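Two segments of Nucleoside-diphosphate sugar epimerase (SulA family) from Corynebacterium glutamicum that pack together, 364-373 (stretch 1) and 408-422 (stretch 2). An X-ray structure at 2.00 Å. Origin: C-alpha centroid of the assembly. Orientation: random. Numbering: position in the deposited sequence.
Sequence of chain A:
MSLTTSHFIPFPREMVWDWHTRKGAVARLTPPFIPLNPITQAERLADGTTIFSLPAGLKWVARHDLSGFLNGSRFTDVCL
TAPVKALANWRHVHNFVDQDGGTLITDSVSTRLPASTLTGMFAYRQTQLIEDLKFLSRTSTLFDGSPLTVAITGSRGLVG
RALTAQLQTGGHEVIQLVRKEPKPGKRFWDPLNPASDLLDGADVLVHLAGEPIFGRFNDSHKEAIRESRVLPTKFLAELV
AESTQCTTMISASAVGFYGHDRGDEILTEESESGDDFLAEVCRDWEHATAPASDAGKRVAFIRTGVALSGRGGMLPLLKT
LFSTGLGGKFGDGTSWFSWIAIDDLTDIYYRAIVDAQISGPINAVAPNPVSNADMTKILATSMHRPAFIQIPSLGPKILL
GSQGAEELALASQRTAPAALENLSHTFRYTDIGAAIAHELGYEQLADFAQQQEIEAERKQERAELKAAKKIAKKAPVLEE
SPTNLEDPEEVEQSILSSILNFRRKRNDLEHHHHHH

Stretch 1, residues 364-373: AVAPNPVSNA
Stretch 2, residues 408-422: LALASQRTAPAALEN

How do the two stretches run past each other? They are antiparallel: as stretch 1 advances from Val 365 to Asn 372, its nearest neighbours in stretch 2 fall back from Pro 417 to Ala 409. The CA atoms of Val 365 and Pro 417 lie 5.8 Å apart, those of Pro 367 and Ala 416 5.9 Å, those of Pro 369 and Arg 414 6.2 Å, and those of Asn 372 and Ala 409 6.3 Å. Stretch 1 is mostly extended, with phi/psi of -142/150 at Val 365 and -64/152 at both Ala 366 and Pro 369, but it bends at Pro 367 (-55/-23) before a short strand at Val 370 and Ser 371 and a helix from Asn 372. Stretch 2 leaves a 3-10 segment at 408-410, closed by Ala 411 N to Leu 408 O at 3.0 Å, extends through Thr 415 (-80/142) and Ala 416 (-118/138), and enters a helix after Pro 417 (-81/62).

What takes the place of hydrogen bonds between them? No hydrogen bond crosses the contact, so van der Waals packing carries it, burying 426 Å² over both sides. The largest covered areas belong to Val 365 and Pro 417, whose CA-to-CB bonds each point toward the other stretch. With chi1 at -59° (m), Val 365 places CG2 3.6 Å from Pro 417 CD and 3.9 Å from Ala 416 C, while its CG1 lies 4.0 Å from Thr 415 CB. A branched aliphatic side chain suits this buried site, filling space beside both the ring and the neighbouring backbone.

Why are prolines so prominent here? Their compact, apolar rings offer packing surface without a long flexible chain. Pro 417, C-gamma endo, reaches Pro 367 as well, with CG 3.7 Å from Pro 367 CA and 4.4 Å from Pro 367 CD; the Pro 367 ring is C-gamma exo. Pro 417 is also the N-cap residue of its helix, whose first turn includes the bond from Glu 421 N to Pro 417 O at 3.0 Å. Pro 369, C-gamma endo, has its CA-to-CB bond toward stretch 2 and sets CG 3.5 Å from Thr 415 O and 4.3 Å from Arg 414 CG. Arg 414 is extended, with chi1 to chi3 all t.

Where do polar groups meet this apolar surface? Val 365 O lies 3.4 Å from Pro 417 CB and is buried without a partner in the model. Thr 415, chi1 -36° (m), turns its CA-to-CB bond sideways, and its OG1 is satisfied elsewhere in the structure. Glu 421 is exposed, and with chi1 -71° (m) and chi2 166° (t) it brings OE2 to 3.7 Å from Pro 367 CB. At the other end of the contact, Asn 372 (chi1 164°, t) and Ala 409 direct their CA-to-CB bonds toward each other's stretches; Asn 372 CB lies 4.4 Å from Ala 409 CB, and a small methyl fits this close approach.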

# COMPACT_ATOMS: atom_id res chain seq x y z
N ALA A 364 5.76 -13.80 1.31
CA ALA A 364 4.76 -12.73 1.17
C ALA A 364 4.17 -12.82 -0.22
O ALA A 364 4.61 -12.13 -1.14
CB ALA A 364 5.37 -11.37 1.42
N VAL A 365 3.20 -13.72 -0.37
CA VAL A 365 2.55 -13.99 -1.64
C VAL A 365 1.08 -14.22 -1.31
O VAL A 365 0.76 -14.67 -0.22
CB VAL A 365 3.11 -15.28 -2.30
CG1 VAL A 365 4.63 -15.15 -2.54
CG2 VAL A 365 2.79 -16.51 -1.44
N ALA A 366 0.20 -13.90 -2.25
CA ALA A 366 -1.21 -14.23 -2.06
C ALA A 366 -1.37 -15.75 -2.00
O ALA A 366 -0.55 -16.47 -2.55
CB ALA A 366 -2.05 -13.63 -3.20
N PRO A 367 -2.41 -16.23 -1.30
CA PRO A 367 -2.71 -17.66 -1.18
C PRO A 367 -2.85 -18.36 -2.54
O PRO A 367 -2.66 -19.57 -2.61
CB PRO A 367 -4.06 -17.68 -0.46
CG PRO A 367 -4.15 -16.38 0.27
CD PRO A 367 -3.33 -15.38 -0.51
N ASN A 368 -3.17 -17.61 -3.60
CA ASN A 368 -3.51 -18.21 -4.89
C ASN A 368 -2.65 -17.79 -6.08
O ASN A 368 -3.04 -16.92 -6.86
CB ASN A 368 -4.99 -17.93 -5.23
CG ASN A 368 -5.94 -18.58 -4.25
OD1 ASN A 368 -5.94 -19.81 -4.08
ND2 ASN A 368 -6.75 -17.78 -3.59
N PRO A 369 -1.47 -18.43 -6.25
CA PRO A 369 -0.70 -18.16 -7.47
C PRO A 369 -1.47 -18.63 -8.71
O PRO A 369 -2.30 -19.53 -8.58
CB PRO A 369 0.58 -18.98 -7.26
CG PRO A 369 0.22 -20.03 -6.25
CD PRO A 369 -0.84 -19.42 -5.37
N VAL A 370 -1.24 -18.02 -9.87
CA VAL A 370 -1.99 -18.38 -11.07
C VAL A 370 -1.06 -18.70 -12.23
O VAL A 370 0.10 -18.29 -12.23
CB VAL A 370 -2.95 -17.24 -11.52
CG1 VAL A 370 -3.96 -16.92 -10.42
CG2 VAL A 370 -2.16 -16.01 -11.89
N SER A 371 -1.57 -19.43 -13.22
CA SER A 371 -0.80 -19.75 -14.42
C SER A 371 -0.62 -18.53 -15.31
O SER A 371 -1.47 -17.63 -15.32
CB SER A 371 -1.49 -20.86 -15.21
OG SER A 371 -2.69 -20.38 -15.80
N ASN A 372 0.46 -18.50 -16.07
CA ASN A 372 0.65 -17.46 -17.07
C ASN A 372 -0.58 -17.34 -17.98
O ASN A 372 -1.02 -16.23 -18.31
CB ASN A 372 1.91 -17.76 -17.91
CG ASN A 372 1.95 -16.96 -19.21
OD1 ASN A 372 2.31 -15.77 -19.22
ND2 ASN A 372 1.59 -17.60 -20.32
N ALA A 373 -1.13 -18.48 -18.38
CA ALA A 373 -2.34 -18.49 -19.21
C ALA A 373 -3.50 -17.77 -18.52
O ALA A 373 -4.22 -17.00 -19.14
CB ALA A 373 -2.73 -19.93 -19.55
N LEU A 408 8.55 -12.29 -17.46
CA LEU A 408 8.08 -12.77 -16.16
C LEU A 408 7.68 -14.23 -16.24
O LEU A 408 7.83 -14.99 -15.28
CB LEU A 408 6.88 -11.93 -15.66
CG LEU A 408 7.23 -10.59 -15.02
CD1 LEU A 408 5.97 -9.84 -14.57
CD2 LEU A 408 8.18 -10.80 -13.84
N ALA A 409 7.16 -14.63 -17.40
CA ALA A 409 6.72 -16.01 -17.60
C ALA A 409 7.90 -16.96 -17.71
O ALA A 409 7.70 -18.17 -17.79
CB ALA A 409 5.84 -16.12 -18.83
N LEU A 410 9.11 -16.42 -17.72
CA LEU A 410 10.29 -17.28 -17.68
C LEU A 410 10.46 -17.88 -16.30
O LEU A 410 11.11 -18.92 -16.14
CB LEU A 410 11.56 -16.53 -18.12
CG LEU A 410 11.62 -16.23 -19.62
CD1 LEU A 410 12.91 -15.54 -19.96
CD2 LEU A 410 11.48 -17.52 -20.42
N ALA A 411 9.88 -17.24 -15.29
CA ALA A 411 9.86 -17.78 -13.94
C ALA A 411 8.62 -18.63 -13.72
O ALA A 411 7.59 -18.44 -14.38
CB ALA A 411 9.93 -16.63 -12.90
N SER A 412 8.72 -19.59 -12.80
CA SER A 412 7.59 -20.42 -12.41
C SER A 412 7.77 -20.77 -10.95
O SER A 412 8.60 -21.62 -10.60
CB SER A 412 7.52 -21.68 -13.25
OG SER A 412 6.40 -22.47 -12.92
N GLN A 413 7.01 -20.10 -10.09
CA GLN A 413 7.15 -20.28 -8.66
C GLN A 413 5.76 -20.45 -8.07
O GLN A 413 4.98 -19.49 -8.02
CB GLN A 413 7.91 -19.09 -8.04
CG GLN A 413 9.36 -19.00 -8.51
CD GLN A 413 9.83 -17.58 -8.80
OE1 GLN A 413 11.03 -17.29 -8.73
NE2 GLN A 413 8.90 -16.70 -9.14
N ARG A 414 5.45 -21.68 -7.66
CA ARG A 414 4.14 -21.98 -7.12
C ARG A 414 4.18 -21.81 -5.60
O ARG A 414 4.04 -22.78 -4.85
CB ARG A 414 3.71 -23.40 -7.50
CG ARG A 414 2.25 -23.72 -7.21
CD ARG A 414 1.93 -25.17 -7.55
NE ARG A 414 0.51 -25.47 -7.37
CZ ARG A 414 -0.05 -26.65 -7.62
NH1 ARG A 414 0.69 -27.66 -8.06
NH2 ARG A 414 -1.35 -26.82 -7.41
N THR A 415 4.35 -20.57 -5.16
CA THR A 415 4.59 -20.28 -3.76
C THR A 415 3.30 -20.29 -2.94
O THR A 415 2.23 -19.86 -3.41
CB THR A 415 5.31 -18.92 -3.59
OG1 THR A 415 6.25 -18.72 -4.66
CG2 THR A 415 6.06 -18.88 -2.26
N ALA A 416 3.39 -20.80 -1.72
CA ALA A 416 2.29 -20.70 -0.76
C ALA A 416 2.74 -19.90 0.47
O ALA A 416 3.87 -20.05 0.94
CB ALA A 416 1.79 -22.10 -0.34
N PRO A 417 1.86 -19.01 0.97
CA PRO A 417 2.12 -18.28 2.21
C PRO A 417 1.79 -19.17 3.41
O PRO A 417 0.91 -18.86 4.21
CB PRO A 417 1.18 -17.09 2.12
CG PRO A 417 -0.00 -17.61 1.31
CD PRO A 417 0.56 -18.66 0.37
N ALA A 418 2.51 -20.28 3.54
CA ALA A 418 2.18 -21.28 4.55
C ALA A 418 2.30 -20.75 5.97
O ALA A 418 1.44 -21.00 6.82
CB ALA A 418 3.06 -22.53 4.38
N ALA A 419 3.37 -20.01 6.23
CA ALA A 419 3.63 -19.48 7.56
C ALA A 419 2.52 -18.50 7.98
O ALA A 419 2.08 -18.50 9.14
CB ALA A 419 4.99 -18.81 7.59
N LEU A 420 2.07 -17.66 7.05
CA LEU A 420 1.01 -16.71 7.36
C LEU A 420 -0.34 -17.41 7.57
O LEU A 420 -1.09 -17.09 8.49
CB LEU A 420 0.90 -15.65 6.26
CG LEU A 420 2.09 -14.68 6.25
CD1 LEU A 420 2.08 -13.81 5.01
CD2 LEU A 420 2.08 -13.84 7.52
N GLU A 421 -0.64 -18.38 6.71
CA GLU A 421 -1.88 -19.14 6.84
C GLU A 421 -1.90 -19.87 8.18
O GLU A 421 -2.96 -19.98 8.82
CB GLU A 421 -2.06 -20.12 5.68
CG GLU A 421 -2.39 -19.44 4.35
CD GLU A 421 -2.23 -20.36 3.16
OE1 GLU A 421 -1.41 -21.30 3.22
OE2 GLU A 421 -2.92 -20.13 2.14
N ASN A 422 -0.74 -20.36 8.62
CA ASN A 422 -0.64 -21.04 9.91
C ASN A 422 -0.91 -20.11 11.07
O ASN A 422 -1.35 -20.55 12.14
CB ASN A 422 0.73 -21.68 10.07
CG ASN A 422 0.88 -22.95 9.26
OD1 ASN A 422 -0.11 -23.56 8.85
ND2 ASN A 422 2.13 -23.36 9.01